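PDB 5NJI: Phthiocerol/phenolphthiocerol synthesis polyketide synthase type I PpsC from Mycobacterium tuberculosis, which probably dehydrates beta-hydroxyacyl intermediates through its dehydratase domain during assembly of the phthiocerol and phenolphthiocerol lipids of the mycobacterial cell envelope. Local coordinates for residues Gly269-Gly274 and Val309-Glu314. The protein carries 1 engineered substitution. Numbering follows the deposited sequence.
Sequences GVHVYG and VVDEVE
Val309 O accepts the shortest bond of this contact, 2.8 Å from His271 N and nearly straight. In return Val309 N donates to His271 O at 2.9 Å, so the two residues form an antiparallel hydrogen-bonded pair. Asp311 N donates to Gly269 O over 2.9 Å. The same oxygen receives a CA-H...O contact from Val310 CA.

A side-chain bond also links the two segments. His271 NE2 donates to Asp311 OD2 at 2.9 Å. The oxygen lies in the ring plane, but the ring meets the carboxylate from above its plane; the two planes are 50° apart. The His271 CG lies beside its own backbone N (chi1 -50°), which leans the ring over the strand pair toward Asp311. This bond should fix the ring's rotation and hold Asp311 where the chain turns its corner.

On the same face as His271, Val309 sets CG2 against the edge of the Tyr273 ring, 3.8 Å from CE2. The other face carries the non-hydrogen-bonded pair Val270 and Val310. Val270 CG2 lies 4.3 Å from Val310 CG1, a loose contact.

The positive phi of Gly269, which favours glycine, goes with the G1 beta bulge that Gly269 and Val270 form opposite Ile95. The strands belong to the beta framework of the dehydratase domain, a family with the double hotdog fold. Val310's side chain is about 11 Å from the bound C12:1-CoA, so this contact does not line the pocket. Strand 262-272 runs between strands 93-100 and 306-317. Val270 packs on Ile95 and His271 on Met94, while on the far side of strand 306-317 Val310 rests on Val297 of strand 292-300.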
loop_
_atom_site.group_PDB
_atom_site.type_symbol
_atom_site.label_atom_id
_atom_site.label_comp_id
_atom_site.label_asym_id
_atom_site.label_seq_id
_atom_site.Cartn_x
_atom_site.Cartn_y
_atom_site.Cartn_z
ATOM N N GLY A 269 0.324 -11.719 2.010
ATOM C CA GLY A 269 0.105 -11.727 3.444
ATOM C C GLY A 269 0.060 -10.324 4.011
ATOM O O GLY A 269 0.912 -9.943 4.824
ATOM N N VAL A 270 -0.898 -9.526 3.562
ATOM C CA VAL A 270 -1.132 -8.208 4.135
ATOM C C VAL A 270 -2.166 -8.374 5.240
ATOM O O VAL A 270 -3.328 -8.702 4.978
ATOM C CB VAL A 270 -1.591 -7.186 3.090
ATOM C CG1 VAL A 270 -1.808 -5.842 3.752
ATOM C CG2 VAL A 270 -0.578 -7.066 1.987
ATOM N N HIS A 271 -1.729 -8.172 6.484
ATOM C CA HIS A 271 -2.564 -8.319 7.661
ATOM C C HIS A 271 -2.825 -6.957 8.279
ATOM O O HIS A 271 -1.886 -6.177 8.480
ATOM C CB HIS A 271 -1.888 -9.229 8.685
ATOM C CG HIS A 271 -1.405 -10.513 8.108
ATOM N ND1 HIS A 271 -2.220 -11.616 7.968
ATOM C CD2 HIS A 271 -0.195 -10.875 7.627
ATOM C CE1 HIS A 271 -1.529 -12.604 7.429
ATOM N NE2 HIS A 271 -0.298 -12.179 7.208
ATOM N N VAL A 272 -4.093 -6.676 8.577
ATOM C CA VAL A 272 -4.519 -5.405 9.138
ATOM C C VAL A 272 -5.285 -5.701 10.416
ATOM O O VAL A 272 -6.323 -6.372 10.388
ATOM C CB VAL A 272 -5.389 -4.598 8.162
ATOM C CG1 VAL A 272 -5.561 -3.199 8.687
ATOM C CG2 VAL A 272 -4.765 -4.602 6.777
ATOM N N TYR A 273 -4.764 -5.223 11.535
ATOM C CA TYR A 273 -5.338 -5.563 12.825
ATOM C C TYR A 273 -6.060 -4.410 13.484
ATOM O O TYR A 273 -6.770 -4.632 14.473
ATOM C CB TYR A 273 -4.240 -6.084 13.766
ATOM C CG TYR A 273 -3.500 -7.279 13.215
ATOM C CD1 TYR A 273 -4.154 -8.477 12.950
ATOM C CD2 TYR A 273 -2.129 -7.224 12.974
ATOM C CE1 TYR A 273 -3.473 -9.560 12.430
ATOM C CE2 TYR A 273 -1.457 -8.286 12.450
ATOM C CZ TYR A 273 -2.110 -9.462 12.207
ATOM O OH TYR A 273 -1.366 -10.504 11.699
ATOM N N GLY A 274 -5.873 -3.195 12.997
ATOM C CA GLY A 274 -6.562 -2.037 13.514
ATOM C C GLY A 274 -6.392 -0.865 12.574
ATOM O O GLY A 274 -5.971 -1.028 11.429
ATOM N N VAL A 309 0.882 -5.771 9.207
ATOM C CA VAL A 309 2.016 -6.650 8.957
ATOM C C VAL A 309 1.954 -7.034 7.493
ATOM O O VAL A 309 0.951 -7.602 7.056
ATOM C CB VAL A 309 1.990 -7.911 9.836
ATOM C CG1 VAL A 309 3.110 -8.872 9.452
ATOM C CG2 VAL A 309 2.082 -7.533 11.297
ATOM N N VAL A 310 3.010 -6.725 6.737
ATOM C CA VAL A 310 3.143 -7.188 5.358
ATOM C C VAL A 310 4.200 -8.282 5.333
ATOM O O VAL A 310 5.392 -8.006 5.528
ATOM C CB VAL A 310 3.520 -6.044 4.409
ATOM C CG1 VAL A 310 3.590 -6.555 2.979
ATOM C CG2 VAL A 310 2.537 -4.928 4.533
ATOM N N ASP A 311 3.775 -9.528 5.065
ATOM C CA ASP A 311 4.697 -10.665 5.109
ATOM C C ASP A 311 5.718 -10.614 3.977
ATOM O O ASP A 311 6.898 -10.927 4.184
ATOM C CB ASP A 311 3.921 -11.990 5.030
ATOM C CG ASP A 311 3.047 -12.287 6.254
ATOM O OD1 ASP A 311 3.242 -11.715 7.347
ATOM O OD2 ASP A 311 2.158 -13.158 6.109
ATOM N N GLU A 312 5.278 -10.294 2.756
ATOM C CA GLU A 312 6.171 -10.161 1.616
ATOM C C GLU A 312 5.780 -8.970 0.772
ATOM O O GLU A 312 4.622 -8.852 0.352
ATOM C CB GLU A 312 6.148 -11.401 0.710
ATOM C CG GLU A 312 6.617 -12.668 1.380
ATOM C CD GLU A 312 6.505 -13.885 0.468
ATOM O OE1 GLU A 312 6.053 -13.728 -0.686
ATOM O OE2 GLU A 312 6.868 -14.995 0.904
ATOM N N VAL A 313 6.752 -8.129 0.473
ATOM C CA VAL A 313 6.604 -7.132 -0.573
ATOM C C VAL A 313 7.716 -7.400 -1.573
ATOM O O VAL A 313 8.907 -7.283 -1.250
ATOM C CB VAL A 313 6.635 -5.690 -0.042
ATOM C CG1 VAL A 313 7.804 -5.456 0.840
ATOM C CG2 VAL A 313 6.608 -4.668 -1.209
ATOM N N GLU A 314 7.328 -7.791 -2.770
ATOM C CA GLU A 314 8.266 -8.134 -3.828
ATOM C C GLU A 314 8.416 -6.943 -4.756
ATOM O O GLU A 314 7.414 -6.395 -5.222
ATOM C CB GLU A 314 7.757 -9.350 -4.597
ATOM C CG GLU A 314 8.593 -9.766 -5.773
ATOM C CD GLU A 314 8.029 -11.028 -6.412
ATOM O OE1 GLU A 314 7.211 -11.713 -5.757
ATOM O OE2 GLU A 314 8.422 -11.334 -7.550
#